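PDB 2AP3: conserved hypothetical protein from Staphylococcus aureus subsp. aureus, which is of unknown function but belongs to a family of putative cell-wall binding lipoproteins, and folds as a long bundle of helices. Local coordinates for residues Ile72-Glu86 with Tyr132-Lys144. Residues are numbered along the deposited sequence; the frame is centred on the assembly and turned at random.
Sequences IKNADDRLKEFEKEE and YAKAYKKAVNSEK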
# COMPACT_ATOMS: atom_id res chain seq x y z
N ILE A 72 3.83 -4.98 22.26
CA ILE A 72 4.08 -3.56 22.02
C ILE A 72 5.19 -3.43 20.99
O ILE A 72 5.03 -2.74 19.99
CB ILE A 72 4.46 -2.83 23.32
CG1 ILE A 72 3.26 -2.81 24.26
CG2 ILE A 72 4.98 -1.40 23.03
CD1 ILE A 72 3.57 -2.32 25.68
N LYS A 73 6.29 -4.16 21.22
CA LYS A 73 7.44 -4.12 20.31
C LYS A 73 7.01 -4.53 18.90
O LYS A 73 7.42 -3.93 17.90
CB LYS A 73 8.54 -5.06 20.78
CG LYS A 73 9.83 -4.99 19.93
CD LYS A 73 10.97 -5.79 20.53
CE LYS A 73 12.19 -5.79 19.61
NZ LYS A 73 11.96 -6.54 18.35
N ASN A 74 6.18 -5.58 18.84
CA ASN A 74 5.73 -6.11 17.56
C ASN A 74 4.88 -5.09 16.76
O ASN A 74 5.00 -4.99 15.52
CB ASN A 74 4.98 -7.42 17.82
CG ASN A 74 4.38 -8.00 16.55
OD1 ASN A 74 3.29 -7.64 16.11
ND2 ASN A 74 5.11 -8.94 15.95
N ALA A 75 4.05 -4.33 17.47
CA ALA A 75 3.29 -3.25 16.80
C ALA A 75 4.26 -2.19 16.27
O ALA A 75 4.15 -1.77 15.10
CB ALA A 75 2.26 -2.67 17.75
N ASP A 76 5.24 -1.78 17.09
CA ASP A 76 6.30 -0.87 16.61
C ASP A 76 7.02 -1.43 15.38
O ASP A 76 7.31 -0.70 14.43
CB ASP A 76 7.32 -0.53 17.71
CG ASP A 76 6.73 0.31 18.80
OD1 ASP A 76 5.77 1.06 18.56
OD2 ASP A 76 7.27 0.22 19.93
N ASP A 77 7.29 -2.73 15.41
CA ASP A 77 8.07 -3.36 14.36
C ASP A 77 7.29 -3.35 13.05
O ASP A 77 7.84 -3.13 11.98
CB ASP A 77 8.40 -4.82 14.74
CG ASP A 77 9.46 -4.93 15.80
OD1 ASP A 77 10.13 -3.92 16.11
OD2 ASP A 77 9.59 -6.06 16.34
N ARG A 78 5.99 -3.60 13.15
CA ARG A 78 5.16 -3.59 11.95
C ARG A 78 5.05 -2.19 11.37
O ARG A 78 5.20 -1.99 10.17
CB ARG A 78 3.78 -4.18 12.25
CG ARG A 78 3.84 -5.70 12.44
CD ARG A 78 2.47 -6.30 12.78
NE ARG A 78 1.99 -5.96 14.12
CZ ARG A 78 0.77 -5.53 14.40
NH1 ARG A 78 -0.14 -5.38 13.45
NH2 ARG A 78 0.45 -5.27 15.67
N LEU A 79 4.84 -1.20 12.23
CA LEU A 79 4.84 0.18 11.74
C LEU A 79 6.17 0.60 11.12
O LEU A 79 6.20 1.30 10.09
CB LEU A 79 4.48 1.12 12.89
CG LEU A 79 3.04 1.04 13.36
CD1 LEU A 79 2.86 1.70 14.73
CD2 LEU A 79 2.05 1.65 12.31
N LYS A 80 7.27 0.18 11.72
CA LYS A 80 8.59 0.55 11.21
C LYS A 80 8.78 -0.08 9.82
O LYS A 80 9.20 0.59 8.85
CB LYS A 80 9.67 0.10 12.18
CG LYS A 80 11.10 0.46 11.76
CD LYS A 80 11.27 1.97 11.54
CE LYS A 80 11.06 2.74 12.84
NZ LYS A 80 11.14 4.24 12.69
N GLU A 81 8.47 -1.37 9.70
CA GLU A 81 8.58 -2.02 8.40
C GLU A 81 7.67 -1.34 7.37
O GLU A 81 8.07 -1.11 6.22
CB GLU A 81 8.27 -3.53 8.54
CG GLU A 81 8.57 -4.37 7.31
CD GLU A 81 10.01 -4.29 6.80
OE1 GLU A 81 10.98 -4.09 7.59
OE2 GLU A 81 10.17 -4.47 5.59
N PHE A 82 6.46 -0.95 7.78
CA PHE A 82 5.54 -0.30 6.84
C PHE A 82 6.07 1.03 6.30
O PHE A 82 5.73 1.42 5.19
CB PHE A 82 4.16 -0.15 7.46
CG PHE A 82 3.11 0.35 6.52
CD1 PHE A 82 2.67 -0.44 5.47
CD2 PHE A 82 2.57 1.60 6.68
CE1 PHE A 82 1.68 0.03 4.60
CE2 PHE A 82 1.58 2.10 5.81
CZ PHE A 82 1.15 1.29 4.77
N GLU A 83 6.92 1.71 7.07
CA GLU A 83 7.54 2.96 6.60
C GLU A 83 8.20 2.75 5.24
O GLU A 83 8.19 3.67 4.40
CB GLU A 83 8.62 3.45 7.56
CG GLU A 83 8.07 3.94 8.89
CD GLU A 83 9.15 4.56 9.79
OE1 GLU A 83 10.14 5.15 9.26
OE2 GLU A 83 9.02 4.47 11.02
N LYS A 84 8.83 1.59 5.04
CA LYS A 84 9.51 1.30 3.78
C LYS A 84 8.52 1.33 2.60
O LYS A 84 8.86 1.78 1.51
CB LYS A 84 10.26 -0.03 3.83
CG LYS A 84 11.41 -0.06 4.83
CD LYS A 84 11.89 -1.50 5.01
CE LYS A 84 12.90 -1.64 6.12
NZ LYS A 84 13.37 -3.06 6.29
N GLU A 85 7.30 0.82 2.82
CA GLU A 85 6.25 0.88 1.78
C GLU A 85 5.84 2.33 1.52
O GLU A 85 5.74 2.76 0.37
CB GLU A 85 5.03 0.02 2.15
CG GLU A 85 3.85 0.20 1.16
CD GLU A 85 2.72 -0.81 1.36
OE1 GLU A 85 2.96 -1.88 1.98
OE2 GLU A 85 1.57 -0.51 0.92
N GLU A 86 5.65 3.09 2.59
CA GLU A 86 5.30 4.49 2.46
C GLU A 86 6.37 5.24 1.68
O GLU A 86 6.04 6.01 0.76
CB GLU A 86 5.12 5.12 3.83
CG GLU A 86 3.91 4.52 4.57
CD GLU A 86 3.72 5.21 5.90
OE1 GLU A 86 4.43 4.86 6.89
OE2 GLU A 86 2.89 6.13 5.94
N TYR A 132 -4.98 4.48 2.37
CA TYR A 132 -4.67 3.12 2.87
C TYR A 132 -3.60 3.14 3.99
O TYR A 132 -3.76 2.52 5.05
CB TYR A 132 -4.28 2.21 1.68
CG TYR A 132 -3.63 0.91 2.10
CD1 TYR A 132 -4.39 -0.11 2.66
CD2 TYR A 132 -2.25 0.72 1.97
CE1 TYR A 132 -3.80 -1.30 3.05
CE2 TYR A 132 -1.64 -0.48 2.38
CZ TYR A 132 -2.43 -1.49 2.92
OH TYR A 132 -1.87 -2.68 3.32
N ALA A 133 -2.50 3.87 3.75
CA ALA A 133 -1.43 3.99 4.75
C ALA A 133 -1.97 4.59 6.05
O ALA A 133 -1.65 4.11 7.13
CB ALA A 133 -0.29 4.83 4.21
N LYS A 134 -2.78 5.64 5.95
CA LYS A 134 -3.38 6.24 7.14
C LYS A 134 -4.22 5.20 7.91
O LYS A 134 -4.15 5.09 9.13
CB LYS A 134 -4.24 7.46 6.77
CG LYS A 134 -4.66 8.33 7.96
CD LYS A 134 -5.37 9.60 7.47
CE LYS A 134 -6.03 10.37 8.61
NZ LYS A 134 -5.06 10.82 9.65
N ALA A 135 -5.01 4.43 7.17
CA ALA A 135 -5.92 3.46 7.80
C ALA A 135 -5.12 2.31 8.44
O ALA A 135 -5.46 1.83 9.53
CB ALA A 135 -6.91 2.92 6.77
N TYR A 136 -4.06 1.87 7.77
CA TYR A 136 -3.25 0.79 8.31
C TYR A 136 -2.55 1.25 9.59
O TYR A 136 -2.62 0.56 10.62
CB TYR A 136 -2.21 0.32 7.27
CG TYR A 136 -1.30 -0.75 7.84
CD1 TYR A 136 -1.80 -2.03 8.11
CD2 TYR A 136 0.03 -0.47 8.17
CE1 TYR A 136 -0.99 -3.01 8.69
CE2 TYR A 136 0.86 -1.47 8.75
CZ TYR A 136 0.34 -2.73 8.98
OH TYR A 136 1.15 -3.71 9.55
N LYS A 137 -1.89 2.41 9.54
CA LYS A 137 -1.23 2.94 10.75
C LYS A 137 -2.20 3.15 11.93
O LYS A 137 -1.87 2.84 13.08
CB LYS A 137 -0.47 4.22 10.43
CG LYS A 137 0.71 3.96 9.52
CD LYS A 137 1.58 5.23 9.36
CE LYS A 137 0.97 6.21 8.43
NZ LYS A 137 1.99 7.30 8.19
N LYS A 138 -3.40 3.64 11.63
CA LYS A 138 -4.39 3.86 12.68
C LYS A 138 -4.71 2.52 13.34
O LYS A 138 -4.78 2.41 14.56
CB LYS A 138 -5.65 4.51 12.10
CG LYS A 138 -6.63 4.92 13.14
CD LYS A 138 -7.91 5.40 12.49
CE LYS A 138 -8.95 5.70 13.51
NZ LYS A 138 -8.63 6.94 14.21
N ALA A 139 -4.91 1.50 12.51
CA ALA A 139 -5.27 0.18 13.04
C ALA A 139 -4.15 -0.38 13.94
O ALA A 139 -4.40 -0.79 15.09
CB ALA A 139 -5.58 -0.77 11.90
N VAL A 140 -2.90 -0.38 13.45
CA VAL A 140 -1.77 -0.95 14.22
C VAL A 140 -1.51 -0.13 15.47
O VAL A 140 -1.30 -0.69 16.56
CB VAL A 140 -0.50 -1.09 13.36
CG1 VAL A 140 0.63 -1.66 14.19
CG2 VAL A 140 -0.78 -1.97 12.18
N ASN A 141 -1.61 1.19 15.35
CA ASN A 141 -1.51 2.03 16.53
C ASN A 141 -2.59 1.74 17.56
O ASN A 141 -2.30 1.78 18.75
CB ASN A 141 -1.45 3.49 16.14
CG ASN A 141 -0.05 3.92 15.71
OD1 ASN A 141 0.19 4.39 14.57
ND2 ASN A 141 0.90 3.76 16.61
N SER A 142 -3.81 1.41 17.12
CA SER A 142 -4.89 1.10 18.09
C SER A 142 -4.66 -0.24 18.82
O SER A 142 -5.08 -0.41 19.97
CB SER A 142 -6.28 1.16 17.44
OG SER A 142 -6.41 0.13 16.51
N GLU A 143 -3.92 -1.15 18.17
CA GLU A 143 -3.47 -2.39 18.82
C GLU A 143 -2.45 -2.02 19.90
O GLU A 143 -2.57 -2.45 21.05
CB GLU A 143 -2.87 -3.37 17.80
CG GLU A 143 -3.97 -4.00 16.91
CD GLU A 143 -3.49 -4.78 15.70
OE1 GLU A 143 -2.34 -4.62 15.27
OE2 GLU A 143 -4.32 -5.53 15.12
N LYS A 144 -1.47 -1.21 19.51
CA LYS A 144 -0.47 -0.72 20.45
C LYS A 144 -1.11 -0.07 21.70
O LYS A 144 -0.70 -0.32 22.82
CB LYS A 144 0.55 0.19 19.77
CG LYS A 144 1.68 0.62 20.74
CD LYS A 144 2.79 1.46 20.08
CE LYS A 144 3.74 2.07 21.13
NZ LYS A 144 4.78 2.89 20.43
O HOH W 1 7.03 1.57 22.28
O HOH W 2 -0.15 -5.92 10.58
O HOH W 3 0.81 -3.07 3.09
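F82 drops its ring into a hole on the neighbouring antiparallel helix, a knob among Y132, A133, Y136 and K137. Y136 turns its edge onto one face of that ring, an edge-to-face pair with planes 52° apart, and its CD2 lies over the ring centre, 3.6 Å from F82 CG. At the rim of the same ring, F82 CE2 meets A133 CB at 3.7 Å. With CG anti to the backbone N (chi1 -173°), the F82 ring extends across to this hole. One turn before F82, L79 meets V140 tip to tip, L79 CG 3.7 Å from V140 CG1; a further turn back, A75 packs against V140 and K144. The axes of the two segments approach to 9.1 Å, running antiparallel at 165°.

R78 runs along the buried side with V140 CG1 over one face of its guanidinium. R78 NH1 and R78 NH2 both bond to E143 OE1, at 3.0 and 2.9 Å, and that oxygen lies in the guanidinium plane. NE bonds to N74 OD1, which helps fix the group's rotation, while E143 OE2 is held by Y171. A water joins R78 NH1 to Y136 OH.

The other flank is more open to solvent and made of long, partly exposed charged chains. K144, fully extended, puts NZ 2.8 Å from D76 OD1 on its syn lone pair, with a water spanning NZ and D76 OD2. K137, bent at chi3, brings NZ to E86 OE2 at 2.7 Å, again syn.

In this antiparallel helical bundle, helix 33-50 covers the R78 side, touching N74, R78 and Y136, and helix 157-195 packs on 109-150 through A135, K138 and S142.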